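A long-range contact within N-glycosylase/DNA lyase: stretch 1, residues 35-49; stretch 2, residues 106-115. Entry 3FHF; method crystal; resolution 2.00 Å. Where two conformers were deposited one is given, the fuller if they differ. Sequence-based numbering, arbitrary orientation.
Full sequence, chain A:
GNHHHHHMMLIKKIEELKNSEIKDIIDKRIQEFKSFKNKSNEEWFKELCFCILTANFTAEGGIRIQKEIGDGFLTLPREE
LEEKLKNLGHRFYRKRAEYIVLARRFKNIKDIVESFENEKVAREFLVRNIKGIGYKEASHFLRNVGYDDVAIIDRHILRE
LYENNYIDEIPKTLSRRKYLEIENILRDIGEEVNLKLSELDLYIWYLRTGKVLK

Stretch 1, residues 35-49: SFKNKSNEEWFKELC
Stretch 2, residues 106-115: FKNIKDIVES

A helix beginning at Asn41 and another beginning at Ile109 run nearly at right angles (85°), their axes approaching to 8.6 Å; the two stretches bury 656 Å² between them, both sides summed. The helical starts meet: the CA atoms of Asn41 and Lys110 lie 5.0 Å apart, and those of Phe45 and Lys107 5.9 Å. A 3-10 turn at 36-37 and an extended link through Lys39 and Ser40 (psi 162° and 168°) precede the first helix, whose N-cap, Ser40 (chi1 p), accepts a weak bond from Glu43 N to its OG.

Lys110 is the central side chain. Pointing toward the first stretch with all four chi angles t, it reaches full length across the Trp44 ring; its CG stands 3.6 Å from the centroid of the six-membered ring, 17° off the normal. This extension delivers NZ to two backbone carbonyls, Lys37 O and Lys39 O, each 2.6 Å from NZ. Trp44 (chi1 m, chi2 53°) sits among Ile109, Lys110, Val113 and Glu114, its indole NE1 donating to Phe36 O at 2.7 Å, which ties the ring to the preceding turn. Val113 CG1 meets the ring edge at CZ3, 4.0 Å away.

Asn41 (chi1 -88°, chi2 -65°) turns its amide onto the start of the second helix, where backbone NH groups lack intrahelical partners. Its OD1 accepts from Asp111 N at 3.2 Å and, weakly, from Lys110 N at 3.0 Å, while its ND2 donates to Asp111 OD2 at 2.8 Å; an amide suits this dual role. Asn108, at the N-cap position, makes no capping bond itself.

Ile109 (t, p) supplies apolar packing: its CG2 lies 3.5 Å from Trp44 CB and its CG1 4.4 Å from Leu48 CD2. At the exposed margin, Lys37 (t, m, t, m) starts away but bends back, forming a salt bridge from NZ to Glu114 OE2 at 2.6 Å.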

# COMPACT_ATOMS: atom_id res chain seq x y z
N SER A 35 10.91 10.62 0.55
CA SER A 35 12.36 10.56 0.56
C SER A 35 12.91 9.46 -0.36
O SER A 35 14.09 9.47 -0.70
CB SER A 35 12.89 10.38 2.00
OG SER A 35 12.74 9.05 2.46
N PHE A 36 12.06 8.52 -0.76
CA PHE A 36 12.52 7.46 -1.65
C PHE A 36 13.01 8.00 -2.99
O PHE A 36 13.72 7.31 -3.72
CB PHE A 36 11.42 6.41 -1.86
CG PHE A 36 11.43 5.33 -0.83
CD1 PHE A 36 12.07 4.12 -1.08
CD2 PHE A 36 10.86 5.55 0.42
CE1 PHE A 36 12.15 3.14 -0.09
CE2 PHE A 36 10.94 4.58 1.41
CZ PHE A 36 11.59 3.37 1.16
N LYS A 37 12.63 9.23 -3.32
CA LYS A 37 13.08 9.81 -4.57
C LYS A 37 14.61 9.88 -4.55
O LYS A 37 15.26 9.87 -5.59
CB LYS A 37 12.49 11.21 -4.76
CG LYS A 37 12.48 11.68 -6.21
CD LYS A 37 13.88 11.96 -6.72
CE LYS A 37 13.95 11.93 -8.24
NZ LYS A 37 13.85 10.53 -8.74
N ASN A 38 15.18 9.93 -3.35
CA ASN A 38 16.63 10.00 -3.20
C ASN A 38 17.30 8.66 -2.87
O ASN A 38 18.52 8.57 -2.83
CB ASN A 38 16.99 11.02 -2.13
CG ASN A 38 16.46 12.40 -2.45
OD1 ASN A 38 16.68 12.92 -3.54
ND2 ASN A 38 15.77 13.01 -1.49
N LYS A 39 16.50 7.63 -2.62
CA LYS A 39 17.04 6.32 -2.28
C LYS A 39 17.41 5.51 -3.53
O LYS A 39 16.94 5.81 -4.62
CB LYS A 39 16.05 5.55 -1.40
CG LYS A 39 15.90 6.13 -0.00
CD LYS A 39 14.92 5.33 0.84
CE LYS A 39 14.88 5.81 2.28
NZ LYS A 39 14.65 7.28 2.35
N SER A 40 18.23 4.49 -3.34
CA SER A 40 18.70 3.66 -4.45
C SER A 40 17.73 2.58 -4.92
O SER A 40 16.74 2.28 -4.26
CB SER A 40 20.00 2.97 -4.05
OG SER A 40 19.72 1.93 -3.12
N ASN A 41 18.05 2.00 -6.08
CA ASN A 41 17.25 0.93 -6.66
C ASN A 41 17.08 -0.19 -5.65
O ASN A 41 16.02 -0.79 -5.54
CB ASN A 41 17.93 0.35 -7.90
CG ASN A 41 17.58 1.08 -9.17
OD1 ASN A 41 16.43 1.08 -9.61
ND2 ASN A 41 18.57 1.71 -9.78
N GLU A 42 18.16 -0.47 -4.92
CA GLU A 42 18.14 -1.53 -3.93
C GLU A 42 17.11 -1.25 -2.84
O GLU A 42 16.37 -2.15 -2.43
CB GLU A 42 19.53 -1.69 -3.30
CG GLU A 42 20.65 -1.92 -4.31
CD GLU A 42 20.85 -0.73 -5.23
OE1 GLU A 42 21.04 0.39 -4.72
OE2 GLU A 42 20.82 -0.91 -6.46
N GLU A 43 17.05 -0.00 -2.39
CA GLU A 43 16.11 0.41 -1.36
C GLU A 43 14.67 0.25 -1.85
O GLU A 43 13.80 -0.17 -1.10
CB GLU A 43 16.36 1.87 -0.96
CG GLU A 43 17.66 2.08 -0.19
CD GLU A 43 17.62 1.43 1.18
OE1 GLU A 43 16.86 1.91 2.05
OE2 GLU A 43 18.35 0.44 1.39
N TRP A 44 14.44 0.61 -3.10
CA TRP A 44 13.11 0.49 -3.68
C TRP A 44 12.71 -0.99 -3.80
O TRP A 44 11.55 -1.34 -3.54
CB TRP A 44 13.07 1.14 -5.06
CG TRP A 44 12.96 2.64 -5.05
CD1 TRP A 44 13.76 3.52 -4.37
CD2 TRP A 44 12.02 3.43 -5.78
NE1 TRP A 44 13.38 4.81 -4.65
CE2 TRP A 44 12.32 4.79 -5.51
CE3 TRP A 44 10.96 3.13 -6.65
CZ2 TRP A 44 11.59 5.84 -6.08
CZ3 TRP A 44 10.24 4.17 -7.21
CH2 TRP A 44 10.56 5.52 -6.92
N PHE A 45 13.65 -1.85 -4.19
CA PHE A 45 13.33 -3.27 -4.32
C PHE A 45 12.93 -3.88 -2.98
O PHE A 45 12.09 -4.79 -2.93
CB PHE A 45 14.52 -4.06 -4.88
CG PHE A 45 14.18 -5.48 -5.23
CD1 PHE A 45 13.37 -5.77 -6.32
CD2 PHE A 45 14.61 -6.53 -4.43
CE1 PHE A 45 12.98 -7.08 -6.60
CE2 PHE A 45 14.23 -7.85 -4.70
CZ PHE A 45 13.41 -8.12 -5.79
N LYS A 46 13.54 -3.40 -1.90
CA LYS A 46 13.21 -3.90 -0.57
C LYS A 46 11.77 -3.52 -0.21
O LYS A 46 11.08 -4.28 0.47
CB LYS A 46 14.14 -3.31 0.50
CG LYS A 46 15.42 -4.11 0.77
CD LYS A 46 16.42 -3.96 -0.34
CE LYS A 46 17.82 -4.36 0.13
NZ LYS A 46 18.86 -4.11 -0.90
N GLU A 47 11.33 -2.34 -0.64
CA GLU A 47 9.97 -1.91 -0.36
C GLU A 47 8.98 -2.72 -1.18
O GLU A 47 7.86 -2.97 -0.75
CB GLU A 47 9.78 -0.42 -0.66
CG GLU A 47 10.37 0.48 0.39
CD GLU A 47 9.80 0.23 1.77
OE1 GLU A 47 8.58 0.44 1.97
OE2 GLU A 47 10.57 -0.18 2.66
N LEU A 48 9.41 -3.12 -2.37
CA LEU A 48 8.55 -3.92 -3.23
C LEU A 48 8.32 -5.27 -2.55
O LEU A 48 7.23 -5.82 -2.59
CB LEU A 48 9.21 -4.14 -4.59
CG LEU A 48 8.40 -4.99 -5.59
CD1 LEU A 48 7.14 -4.25 -6.01
CD2 LEU A 48 9.25 -5.29 -6.79
N CYS A 49 9.37 -5.78 -1.91
CA CYS A 49 9.30 -7.05 -1.22
C CYS A 49 8.43 -6.93 0.02
O CYS A 49 7.73 -7.87 0.39
CB CYS A 49 10.70 -7.54 -0.86
SG CYS A 49 11.65 -8.02 -2.32
N PHE A 106 13.76 -7.49 -12.25
CA PHE A 106 13.39 -6.08 -12.27
C PHE A 106 14.01 -5.37 -11.06
O PHE A 106 13.49 -4.34 -10.62
CB PHE A 106 11.86 -5.92 -12.19
CG PHE A 106 11.10 -6.54 -13.35
CD1 PHE A 106 11.32 -6.12 -14.65
CD2 PHE A 106 10.15 -7.53 -13.12
CE1 PHE A 106 10.59 -6.69 -15.71
CE2 PHE A 106 9.42 -8.10 -14.17
CZ PHE A 106 9.65 -7.67 -15.47
N LYS A 107 15.11 -5.90 -10.54
CA LYS A 107 15.74 -5.31 -9.36
C LYS A 107 16.02 -3.81 -9.44
O LYS A 107 16.07 -3.14 -8.42
CB LYS A 107 17.03 -6.07 -8.99
CG LYS A 107 18.18 -5.94 -9.97
CD LYS A 107 19.43 -6.61 -9.38
CE LYS A 107 20.62 -6.53 -10.33
NZ LYS A 107 20.38 -7.31 -11.57
N ASN A 108 16.21 -3.29 -10.65
CA ASN A 108 16.43 -1.86 -10.80
C ASN A 108 15.04 -1.24 -10.97
O ASN A 108 14.78 -0.49 -11.90
CB ASN A 108 17.31 -1.59 -12.03
CG ASN A 108 16.69 -2.08 -13.32
OD1 ASN A 108 16.10 -3.16 -13.37
ND2 ASN A 108 16.83 -1.28 -14.38
N ILE A 109 14.17 -1.58 -10.03
CA ILE A 109 12.78 -1.15 -10.04
C ILE A 109 12.56 0.37 -10.00
O ILE A 109 11.56 0.86 -10.52
CB ILE A 109 11.99 -1.87 -8.89
CG1 ILE A 109 10.49 -1.78 -9.15
CG2 ILE A 109 12.35 -1.26 -7.52
CD1 ILE A 109 10.06 -2.45 -10.46
N LYS A 110 13.48 1.11 -9.40
CA LYS A 110 13.32 2.56 -9.37
C LYS A 110 13.46 3.15 -10.77
O LYS A 110 12.62 3.94 -11.21
CB LYS A 110 14.35 3.21 -8.43
CG LYS A 110 14.24 4.73 -8.37
CD LYS A 110 15.23 5.34 -7.40
CE LYS A 110 15.14 6.87 -7.41
NZ LYS A 110 16.08 7.51 -6.44
N ASP A 111 14.51 2.77 -11.49
CA ASP A 111 14.71 3.28 -12.85
C ASP A 111 13.54 2.90 -13.76
O ASP A 111 13.13 3.69 -14.61
CB ASP A 111 16.01 2.74 -13.44
CG ASP A 111 17.21 3.09 -12.59
OD1 ASP A 111 17.26 4.23 -12.08
OD2 ASP A 111 18.10 2.23 -12.45
N ILE A 112 13.02 1.69 -13.60
CA ILE A 112 11.90 1.23 -14.41
C ILE A 112 10.65 2.06 -14.10
O ILE A 112 10.01 2.60 -15.00
CB ILE A 112 11.56 -0.25 -14.13
CG1 ILE A 112 12.71 -1.15 -14.59
CG2 ILE A 112 10.26 -0.63 -14.84
CD1 ILE A 112 12.58 -2.60 -14.11
N VAL A 113 10.30 2.14 -12.82
CA VAL A 113 9.12 2.89 -12.40
C VAL A 113 9.16 4.37 -12.81
O VAL A 113 8.16 4.92 -13.27
CB VAL A 113 8.90 2.78 -10.86
CG1 VAL A 113 7.88 3.80 -10.38
CG2 VAL A 113 8.42 1.38 -10.51
N GLU A 114 10.31 5.02 -12.64
CA GLU A 114 10.41 6.43 -12.99
C GLU A 114 10.44 6.69 -14.50
O GLU A 114 10.23 7.82 -14.94
CB GLU A 114 11.64 7.06 -12.34
CG GLU A 114 11.65 6.94 -10.82
CD GLU A 114 12.65 7.88 -10.17
OE1 GLU A 114 13.82 7.92 -10.60
OE2 GLU A 114 12.25 8.57 -9.20
N SER A 115 10.66 5.65 -15.29
CA SER A 115 10.71 5.81 -16.74
C SER A 115 9.32 6.06 -17.31
O SER A 115 9.18 6.70 -18.36
CB SER A 115 11.31 4.57 -17.40
OG SER A 115 10.39 3.48 -17.40